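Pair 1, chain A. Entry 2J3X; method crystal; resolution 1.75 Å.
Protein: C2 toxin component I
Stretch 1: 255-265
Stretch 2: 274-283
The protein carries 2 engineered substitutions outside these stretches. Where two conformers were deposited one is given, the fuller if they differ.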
# COMPACT_ATOMS: atom_id res chain seq x y z
N SER A 255 -28.40 -15.31 6.20
CA SER A 255 -28.88 -16.19 7.27
C SER A 255 -28.04 -17.41 7.60
O SER A 255 -28.02 -17.83 8.76
CB SER A 255 -30.31 -16.68 6.97
OG SER A 255 -30.48 -17.00 5.59
N ASP A 256 -27.42 -18.01 6.59
CA ASP A 256 -26.61 -19.22 6.65
C ASP A 256 -25.12 -19.00 6.94
O ASP A 256 -24.36 -19.97 6.97
CB ASP A 256 -26.63 -19.85 5.26
CG ASP A 256 -27.77 -20.79 5.04
OD1 ASP A 256 -28.89 -20.52 5.53
OD2 ASP A 256 -27.55 -21.80 4.34
N TYR A 257 -24.68 -17.76 7.03
CA TYR A 257 -23.22 -17.58 7.05
C TYR A 257 -22.52 -18.19 8.26
O TYR A 257 -21.46 -18.77 8.12
CB TYR A 257 -22.79 -16.14 6.86
CG TYR A 257 -23.36 -15.17 7.84
CD1 TYR A 257 -24.63 -14.60 7.65
CD2 TYR A 257 -22.60 -14.77 8.95
CE1 TYR A 257 -25.15 -13.66 8.58
CE2 TYR A 257 -23.11 -13.86 9.87
CZ TYR A 257 -24.38 -13.31 9.69
OH TYR A 257 -24.84 -12.40 10.61
N LYS A 258 -23.11 -18.06 9.45
CA LYS A 258 -22.53 -18.67 10.65
C LYS A 258 -22.35 -20.19 10.48
O LYS A 258 -21.28 -20.74 10.69
CB LYS A 258 -23.34 -18.27 11.90
CG LYS A 258 -23.18 -16.76 12.26
CD LYS A 258 -23.80 -16.39 13.61
CE LYS A 258 -23.49 -14.92 13.94
NZ LYS A 258 -23.42 -14.62 15.42
N ALA A 259 -23.41 -20.85 10.02
CA ALA A 259 -23.39 -22.29 9.88
C ALA A 259 -22.35 -22.73 8.85
O ALA A 259 -21.62 -23.69 9.05
CB ALA A 259 -24.76 -22.78 9.47
N ILE A 260 -22.30 -21.98 7.73
CA ILE A 260 -21.45 -22.38 6.62
C ILE A 260 -19.97 -22.13 6.98
O ILE A 260 -19.12 -22.96 6.70
CB ILE A 260 -21.89 -21.63 5.33
CG1 ILE A 260 -23.07 -22.38 4.68
CG2 ILE A 260 -20.73 -21.56 4.34
CD1 ILE A 260 -23.70 -21.65 3.47
N ASN A 261 -19.70 -20.98 7.58
CA ASN A 261 -18.34 -20.60 8.04
C ASN A 261 -17.85 -21.65 9.06
O ASN A 261 -16.73 -22.16 8.92
CB ASN A 261 -18.36 -19.21 8.73
CG ASN A 261 -18.48 -18.05 7.74
OD1 ASN A 261 -18.31 -18.24 6.52
ND2 ASN A 261 -18.78 -16.85 8.26
N SER A 262 -18.70 -21.99 10.04
CA SER A 262 -18.28 -22.98 11.09
C SER A 262 -17.95 -24.33 10.48
O SER A 262 -16.90 -24.91 10.78
CB SER A 262 -19.32 -23.12 12.19
OG SER A 262 -19.39 -21.89 12.89
N TYR A 263 -18.83 -24.80 9.61
CA TYR A 263 -18.67 -26.06 8.92
C TYR A 263 -17.36 -26.10 8.18
O TYR A 263 -16.55 -27.03 8.35
CB TYR A 263 -19.85 -26.26 7.97
CG TYR A 263 -19.91 -27.56 7.19
CD1 TYR A 263 -20.18 -28.79 7.84
CD2 TYR A 263 -19.76 -27.57 5.79
CE1 TYR A 263 -20.24 -29.98 7.13
CE2 TYR A 263 -19.85 -28.76 5.06
CZ TYR A 263 -20.10 -29.97 5.75
OH TYR A 263 -20.21 -31.16 5.06
N LEU A 264 -17.13 -25.08 7.36
CA LEU A 264 -15.88 -25.02 6.59
C LEU A 264 -14.65 -24.90 7.48
O LEU A 264 -13.64 -25.54 7.21
CB LEU A 264 -15.95 -23.90 5.51
CG LEU A 264 -16.80 -24.33 4.30
CD1 LEU A 264 -17.08 -23.07 3.40
CD2 LEU A 264 -16.21 -25.49 3.44
N ARG A 265 -14.74 -24.10 8.53
CA ARG A 265 -13.60 -23.91 9.44
C ARG A 265 -13.31 -25.19 10.24
O ARG A 265 -12.20 -25.37 10.76
CB ARG A 265 -13.87 -22.72 10.36
CG ARG A 265 -13.62 -21.37 9.65
CD ARG A 265 -14.35 -20.22 10.33
NE ARG A 265 -14.38 -18.99 9.53
CZ ARG A 265 -15.01 -17.87 9.88
NH1 ARG A 265 -15.66 -17.81 11.05
NH2 ARG A 265 -15.00 -16.79 9.09
N GLU A 274 -26.69 -30.90 3.17
CA GLU A 274 -27.43 -29.69 2.85
C GLU A 274 -26.44 -28.53 2.69
O GLU A 274 -26.53 -27.75 1.72
CB GLU A 274 -28.47 -29.38 3.92
CG GLU A 274 -29.58 -28.49 3.42
CD GLU A 274 -30.59 -28.09 4.49
OE1 GLU A 274 -31.20 -28.99 5.12
OE2 GLU A 274 -30.80 -26.86 4.66
N LEU A 275 -25.50 -28.45 3.62
CA LEU A 275 -24.45 -27.42 3.56
C LEU A 275 -23.51 -27.65 2.41
O LEU A 275 -23.11 -26.69 1.71
CB LEU A 275 -23.68 -27.33 4.88
CG LEU A 275 -24.50 -26.82 6.05
CD1 LEU A 275 -23.62 -26.75 7.29
CD2 LEU A 275 -25.12 -25.47 5.73
N ASN A 276 -23.12 -28.90 2.19
CA ASN A 276 -22.34 -29.20 1.01
C ASN A 276 -22.97 -28.66 -0.26
O ASN A 276 -22.24 -28.14 -1.11
CB ASN A 276 -22.11 -30.69 0.82
CG ASN A 276 -21.20 -31.29 1.87
OD1 ASN A 276 -20.48 -30.58 2.60
ND2 ASN A 276 -21.26 -32.62 2.00
N LYS A 277 -24.29 -28.82 -0.42
CA LYS A 277 -24.96 -28.34 -1.63
C LYS A 277 -24.93 -26.81 -1.71
O LYS A 277 -24.68 -26.25 -2.77
CB LYS A 277 -26.41 -28.85 -1.68
CG LYS A 277 -26.51 -30.37 -1.89
CD LYS A 277 -27.86 -30.93 -1.38
CE LYS A 277 -28.02 -32.39 -1.79
NZ LYS A 277 -28.35 -32.51 -3.23
N LYS A 278 -25.25 -26.15 -0.61
CA LYS A 278 -25.23 -24.70 -0.62
C LYS A 278 -23.81 -24.20 -0.94
O LYS A 278 -23.63 -23.21 -1.66
CB LYS A 278 -25.66 -24.17 0.72
CG LYS A 278 -27.13 -24.40 1.01
CD LYS A 278 -27.49 -23.87 2.35
CE LYS A 278 -29.01 -24.04 2.53
NZ LYS A 278 -29.46 -23.70 3.90
N ILE A 279 -22.80 -24.84 -0.36
CA ILE A 279 -21.43 -24.36 -0.56
C ILE A 279 -21.01 -24.51 -2.02
O ILE A 279 -20.37 -23.60 -2.55
CB ILE A 279 -20.49 -25.06 0.41
CG1 ILE A 279 -20.75 -24.53 1.80
CG2 ILE A 279 -18.97 -24.91 0.00
CD1 ILE A 279 -20.23 -25.51 2.91
N GLU A 280 -21.39 -25.60 -2.68
CA GLU A 280 -21.08 -25.81 -4.10
C GLU A 280 -21.71 -24.69 -4.93
O GLU A 280 -21.08 -24.15 -5.84
CB GLU A 280 -21.61 -27.18 -4.56
CG GLU A 280 -21.11 -27.66 -5.90
CD GLU A 280 -21.72 -28.99 -6.34
OE1 GLU A 280 -22.32 -29.71 -5.49
OE2 GLU A 280 -21.60 -29.32 -7.54
N LEU A 281 -22.95 -24.33 -4.60
CA LEU A 281 -23.65 -23.26 -5.32
C LEU A 281 -23.01 -21.88 -5.08
O LEU A 281 -23.00 -21.05 -5.99
CB LEU A 281 -25.16 -23.23 -4.96
CG LEU A 281 -25.99 -24.38 -5.55
CD1 LEU A 281 -27.38 -24.47 -4.87
CD2 LEU A 281 -26.12 -24.18 -7.02
N ILE A 282 -22.54 -21.60 -3.86
CA ILE A 282 -21.95 -20.29 -3.59
C ILE A 282 -20.63 -20.19 -4.37
O ILE A 282 -20.36 -19.14 -4.98
CB ILE A 282 -21.75 -20.06 -2.11
CG1 ILE A 282 -23.11 -20.07 -1.41
CG2 ILE A 282 -21.04 -18.73 -1.82
CD1 ILE A 282 -22.99 -20.38 0.10
N SER A 283 -19.83 -21.26 -4.34
CA SER A 283 -18.55 -21.24 -5.08
C SER A 283 -18.82 -21.11 -6.57
O SER A 283 -18.14 -20.34 -7.24
CB SER A 283 -17.71 -22.50 -4.81
OG SER A 283 -17.10 -22.45 -3.51

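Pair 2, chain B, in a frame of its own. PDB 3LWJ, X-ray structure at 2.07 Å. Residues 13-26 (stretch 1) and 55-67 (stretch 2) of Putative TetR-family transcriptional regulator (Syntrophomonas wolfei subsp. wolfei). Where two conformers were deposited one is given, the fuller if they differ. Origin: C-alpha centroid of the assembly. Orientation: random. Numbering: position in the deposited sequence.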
# COMPACT_ATOMS: atom_id res chain seq x y z
N ARG B 13 -0.60 -11.07 31.71
CA ARG B 13 0.69 -11.55 31.21
C ARG B 13 0.81 -11.55 29.70
O ARG B 13 1.84 -11.11 29.18
CB ARG B 13 0.93 -12.96 31.65
CG ARG B 13 1.30 -13.08 33.06
CD ARG B 13 1.50 -14.52 33.30
NE ARG B 13 1.94 -14.81 34.64
CZ ARG B 13 2.21 -16.04 35.06
NH1 ARG B 13 2.09 -17.09 34.26
NH2 ARG B 13 2.59 -16.20 36.30
N ARG B 14 -0.19 -12.11 29.01
CA ARG B 14 -0.25 -12.06 27.54
C ARG B 14 -0.08 -10.61 27.10
O ARG B 14 0.74 -10.30 26.23
CB ARG B 14 -1.58 -12.63 27.01
CG ARG B 14 -1.68 -12.79 25.48
CD ARG B 14 -3.12 -13.08 25.05
NE ARG B 14 -3.36 -12.95 23.61
CZ ARG B 14 -3.85 -11.88 22.98
NH1 ARG B 14 -4.18 -10.76 23.61
NH2 ARG B 14 -4.03 -11.92 21.68
N GLN B 15 -0.85 -9.72 27.73
CA GLN B 15 -0.77 -8.29 27.44
C GLN B 15 0.60 -7.67 27.75
O GLN B 15 1.07 -6.79 27.01
CB GLN B 15 -1.83 -7.50 28.23
CG GLN B 15 -1.98 -6.05 27.73
CD GLN B 15 -2.32 -6.01 26.27
OE1 GLN B 15 -3.25 -6.68 25.84
NE2 GLN B 15 -1.54 -5.26 25.48
N LYS B 16 1.21 -8.05 28.86
CA LYS B 16 2.51 -7.48 29.17
C LYS B 16 3.49 -7.84 28.07
O LYS B 16 4.28 -6.99 27.65
CB LYS B 16 3.05 -7.94 30.53
CG LYS B 16 4.15 -7.00 31.04
CD LYS B 16 4.89 -7.53 32.25
CE LYS B 16 5.94 -6.51 32.71
NZ LYS B 16 6.99 -7.12 33.56
N ILE B 17 3.47 -9.09 27.60
CA ILE B 17 4.45 -9.55 26.59
C ILE B 17 4.23 -8.77 25.26
O ILE B 17 5.19 -8.34 24.64
CB ILE B 17 4.43 -11.09 26.37
CG1 ILE B 17 4.75 -11.86 27.66
CG2 ILE B 17 5.45 -11.50 25.32
CD1 ILE B 17 4.28 -13.33 27.63
N LEU B 18 2.96 -8.58 24.89
CA LEU B 18 2.60 -7.82 23.68
C LEU B 18 3.01 -6.35 23.74
O LEU B 18 3.54 -5.82 22.77
CB LEU B 18 1.10 -7.96 23.38
CG LEU B 18 0.58 -9.38 23.12
CD1 LEU B 18 -0.94 -9.37 22.93
CD2 LEU B 18 1.28 -10.06 21.93
N THR B 19 2.79 -5.67 24.87
CA THR B 19 3.17 -4.25 24.98
C THR B 19 4.68 -4.09 24.88
O THR B 19 5.18 -3.26 24.09
CB THR B 19 2.67 -3.59 26.30
OG1 THR B 19 1.35 -4.03 26.59
CG2 THR B 19 2.68 -2.06 26.16
N CYS B 20 5.41 -4.91 25.64
CA CYS B 20 6.89 -4.91 25.61
C CYS B 20 7.46 -5.22 24.22
O CYS B 20 8.46 -4.63 23.81
CB CYS B 20 7.47 -5.92 26.61
SG CYS B 20 7.15 -5.55 28.35
N SER B 21 6.83 -6.16 23.52
CA SER B 21 7.26 -6.56 22.18
C SER B 21 7.07 -5.39 21.21
O SER B 21 7.97 -5.06 20.42
CB SER B 21 6.45 -7.78 21.70
OG SER B 21 6.71 -8.93 22.47
N LEU B 22 5.91 -4.76 21.29
CA LEU B 22 5.62 -3.57 20.50
C LEU B 22 6.70 -2.52 20.78
O LEU B 22 7.32 -2.01 19.84
CB LEU B 22 4.21 -3.05 20.83
CG LEU B 22 3.33 -2.39 19.78
CD1 LEU B 22 3.51 -2.98 18.39
CD2 LEU B 22 1.85 -2.52 20.26
N ASP B 23 6.97 -2.22 22.04
CA ASP B 23 7.96 -1.17 22.37
C ASP B 23 9.34 -1.47 21.80
O ASP B 23 10.01 -0.58 21.28
CB ASP B 23 8.10 -0.96 23.90
CG ASP B 23 6.81 -0.44 24.55
OD1 ASP B 23 5.87 -0.02 23.84
OD2 ASP B 23 6.72 -0.47 25.79
N LEU B 24 9.79 -2.73 21.93
CA LEU B 24 11.09 -3.15 21.41
C LEU B 24 11.14 -3.11 19.85
O LEU B 24 12.17 -2.75 19.25
CB LEU B 24 11.46 -4.56 21.92
CG LEU B 24 12.02 -4.72 23.35
CD1 LEU B 24 11.98 -6.19 23.74
CD2 LEU B 24 13.45 -4.20 23.46
N PHE B 25 10.03 -3.48 19.21
CA PHE B 25 9.94 -3.42 17.76
C PHE B 25 10.14 -1.96 17.28
O PHE B 25 10.94 -1.71 16.38
CB PHE B 25 8.58 -3.96 17.24
CG PHE B 25 8.35 -5.45 17.45
CD1 PHE B 25 9.38 -6.31 17.74
CD2 PHE B 25 7.08 -5.97 17.27
CE1 PHE B 25 9.14 -7.64 17.91
CE2 PHE B 25 6.84 -7.31 17.43
CZ PHE B 25 7.86 -8.15 17.77
N ILE B 26 9.43 -1.03 17.91
CA ILE B 26 9.58 0.42 17.65
C ILE B 26 11.01 0.92 17.92
O ILE B 26 11.56 1.67 17.13
CB ILE B 26 8.62 1.25 18.53
CG1 ILE B 26 7.17 1.04 18.09
CG2 ILE B 26 9.00 2.74 18.48
CD1 ILE B 26 6.89 1.51 16.69
N ASP B 55 7.66 -17.86 19.08
CA ASP B 55 8.65 -16.93 18.49
C ASP B 55 8.07 -15.50 18.23
O ASP B 55 6.96 -15.22 18.66
CB ASP B 55 9.28 -17.55 17.21
CG ASP B 55 8.35 -17.58 16.02
OD1 ASP B 55 7.30 -16.90 16.01
OD2 ASP B 55 8.70 -18.28 15.04
N LYS B 56 8.81 -14.61 17.56
CA LYS B 56 8.32 -13.24 17.27
C LYS B 56 7.07 -13.20 16.37
O LYS B 56 6.20 -12.34 16.52
CB LYS B 56 9.37 -12.37 16.59
CG LYS B 56 10.39 -11.72 17.47
CD LYS B 56 11.23 -10.74 16.65
CE LYS B 56 12.14 -11.46 15.64
NZ LYS B 56 13.04 -10.57 14.89
N GLU B 57 7.03 -14.11 15.41
CA GLU B 57 5.94 -14.13 14.46
C GLU B 57 4.63 -14.50 15.15
O GLU B 57 3.57 -14.04 14.75
CB GLU B 57 6.24 -15.07 13.30
CG GLU B 57 7.24 -14.49 12.31
CD GLU B 57 8.64 -14.33 12.91
OE1 GLU B 57 9.14 -15.31 13.51
OE2 GLU B 57 9.24 -13.23 12.81
N ASP B 58 4.71 -15.34 16.18
CA ASP B 58 3.53 -15.64 16.99
C ASP B 58 3.07 -14.36 17.69
O ASP B 58 1.87 -14.14 17.84
CB ASP B 58 3.83 -16.75 18.01
CG ASP B 58 3.89 -18.14 17.38
OD1 ASP B 58 3.02 -18.45 16.53
OD2 ASP B 58 4.80 -18.92 17.72
N ILE B 59 4.02 -13.52 18.10
CA ILE B 59 3.66 -12.27 18.78
C ILE B 59 2.98 -11.30 17.80
O ILE B 59 1.90 -10.78 18.09
CB ILE B 59 4.86 -11.62 19.52
CG1 ILE B 59 5.20 -12.44 20.78
CG2 ILE B 59 4.53 -10.20 19.92
CD1 ILE B 59 6.56 -12.21 21.33
N LEU B 60 3.58 -11.14 16.62
CA LEU B 60 3.04 -10.30 15.58
C LEU B 60 1.62 -10.77 15.20
O LEU B 60 0.73 -9.95 15.13
CB LEU B 60 3.99 -10.26 14.35
CG LEU B 60 3.62 -9.33 13.19
CD1 LEU B 60 3.57 -7.90 13.65
CD2 LEU B 60 4.52 -9.46 11.94
N LYS B 61 1.40 -12.09 14.99
CA LYS B 61 0.03 -12.58 14.66
C LYS B 61 -0.97 -12.20 15.74
O LYS B 61 -2.12 -11.84 15.44
CB LYS B 61 -0.05 -14.12 14.45
CG LYS B 61 0.54 -14.67 13.11
CD LYS B 61 0.34 -16.22 12.93
CE LYS B 61 1.55 -16.94 12.23
NZ LYS B 61 1.51 -17.14 10.70
N ASN B 62 -0.55 -12.33 16.99
CA ASN B 62 -1.41 -12.03 18.13
C ASN B 62 -1.71 -10.52 18.24
O ASN B 62 -2.84 -10.13 18.51
CB ASN B 62 -0.83 -12.62 19.43
CG ASN B 62 -1.12 -14.14 19.59
OD1 ASN B 62 -1.99 -14.52 20.36
ND2 ASN B 62 -0.40 -14.99 18.85
N LEU B 63 -0.71 -9.67 18.02
CA LEU B 63 -0.92 -8.21 17.96
C LEU B 63 -1.93 -7.85 16.86
O LEU B 63 -2.82 -7.06 17.08
CB LEU B 63 0.40 -7.49 17.68
CG LEU B 63 1.39 -7.42 18.84
CD1 LEU B 63 2.78 -7.04 18.34
CD2 LEU B 63 0.91 -6.45 19.91
N LEU B 64 -1.81 -8.47 15.69
CA LEU B 64 -2.69 -8.14 14.58
C LEU B 64 -4.10 -8.76 14.69
O LEU B 64 -5.08 -8.17 14.20
CB LEU B 64 -2.06 -8.55 13.25
CG LEU B 64 -0.75 -7.85 12.85
CD1 LEU B 64 -0.07 -8.59 11.68
CD2 LEU B 64 -1.01 -6.39 12.48
N GLU B 65 -4.20 -9.92 15.31
CA GLU B 65 -5.51 -10.51 15.63
C GLU B 65 -6.36 -9.60 16.53
O GLU B 65 -7.54 -9.40 16.29
CB GLU B 65 -5.35 -11.83 16.38
CG GLU B 65 -5.09 -13.01 15.48
CD GLU B 65 -4.59 -14.26 16.24
OE1 GLU B 65 -4.60 -14.28 17.50
OE2 GLU B 65 -4.18 -15.22 15.54
N ASP B 66 -5.73 -9.09 17.58
CA ASP B 66 -6.38 -8.16 18.49
C ASP B 66 -6.79 -6.91 17.73
O ASP B 66 -7.86 -6.38 17.96
CB ASP B 66 -5.41 -7.78 19.59
CG ASP B 66 -5.20 -8.93 20.61
OD1 ASP B 66 -5.78 -10.01 20.41
OD2 ASP B 66 -4.46 -8.75 21.60
N PHE B 67 -5.93 -6.46 16.83
CA PHE B 67 -6.15 -5.24 16.03
C PHE B 67 -7.36 -5.41 15.11
O PHE B 67 -8.26 -4.58 15.10
CB PHE B 67 -4.88 -4.98 15.24
CG PHE B 67 -4.67 -3.56 14.74
CD1 PHE B 67 -5.32 -2.44 15.28
CD2 PHE B 67 -3.72 -3.35 13.74
CE1 PHE B 67 -5.04 -1.16 14.81
CE2 PHE B 67 -3.43 -2.07 13.27
CZ PHE B 67 -4.10 -0.97 13.81

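Pair 1 and pair 2 share one arrangement: two helices packed nearly at right angles. The angle between their N-to-C directions is 98° in pair 1 and 104° in pair 2. The axes approach to 10.6 Å and 10.4 Å. Over 14 central residues the backbones superpose with an RMSD of 0.4 Å.

The central position is A:Ile260, matched by B:Leu18. Both are knobs in a hole of four residues. A:Ile260 sits among A:Leu275, A:Lys278, A:Ile279 and A:Ile282. B:Leu18 sits among the matching B:Ile59, B:Asn62, B:Leu63 and B:Asp66. In both, the CA-to-CB bond points sideways and the end of the side chain comes nearer. The nearest CA atoms also match: CA of A:Ile260 lies 6.6 Å from CA of A:Leu275, and CA of B:Leu18 lies 6.7 Å from CA of B:Ile59.

The walls of the hole differ. In pair 1, A:Ile260 CD1 lies 3.7 Å from A:Ile282 CD1, an apolar contact. In pair 2 the matching wall is acidic, and B:Leu18 CD1 lies 3.8 Å from B:Asp66 OD2.

Each pair has a salt bridge from the position matched as A:Asp256 and B:Arg14, but the charges are reversed and the partners do not match. A:Lys278 NZ donates to A:Asp256 OD2 at 2.7 Å. B:Arg14 reaches one turn further along the second helix, to B:Asp66. B:Arg14 NH1 donates to B:Asp66 OD2 and B:Arg14 NH2 to B:Asp66 OD1, both at 2.9 Å. The acid meets the edge of the guanidinium.

A:Ala259 matches B:Ile17. The alanine's closest contact is through its backbone, with A:Ala259 O 4.1 Å from A:Leu275 CD1. The larger isoleucine uses its side chain, with B:Ile17 CG2 4.2 Å from B:Ile59 CD1.

A:Tyr263 matches B:Ser21, and here side-chain size differs most clearly. A:Leu275 CD1 lies over one face of the A:Tyr263 ring, 4.2 Å from the ring centroid, a CH-pi contact. A:Ile279 CD1 lies at the ring edge, 3.6 Å from A:Tyr263 CD2. A:Tyr263 OH donates to A:Asn276 OD1 at 2.5 Å. In pair 2 the small serine turns back to its own helix, B:Ser21 OG donating to B:Ile17 O at 2.7 Å. B:Ile59 CD1 still comes within 3.5 Å of B:Ser21 OG.

A:Leu264 and B:Leu22 keep the same residue type. A:Leu264 CG lies 3.9 Å from A:Ile279 CD1; B:Leu22 CD2 lies 4.1 Å from B:Leu63 CD2. The buried surface is 463 Å² in pair 1 and 553 Å² in pair 2.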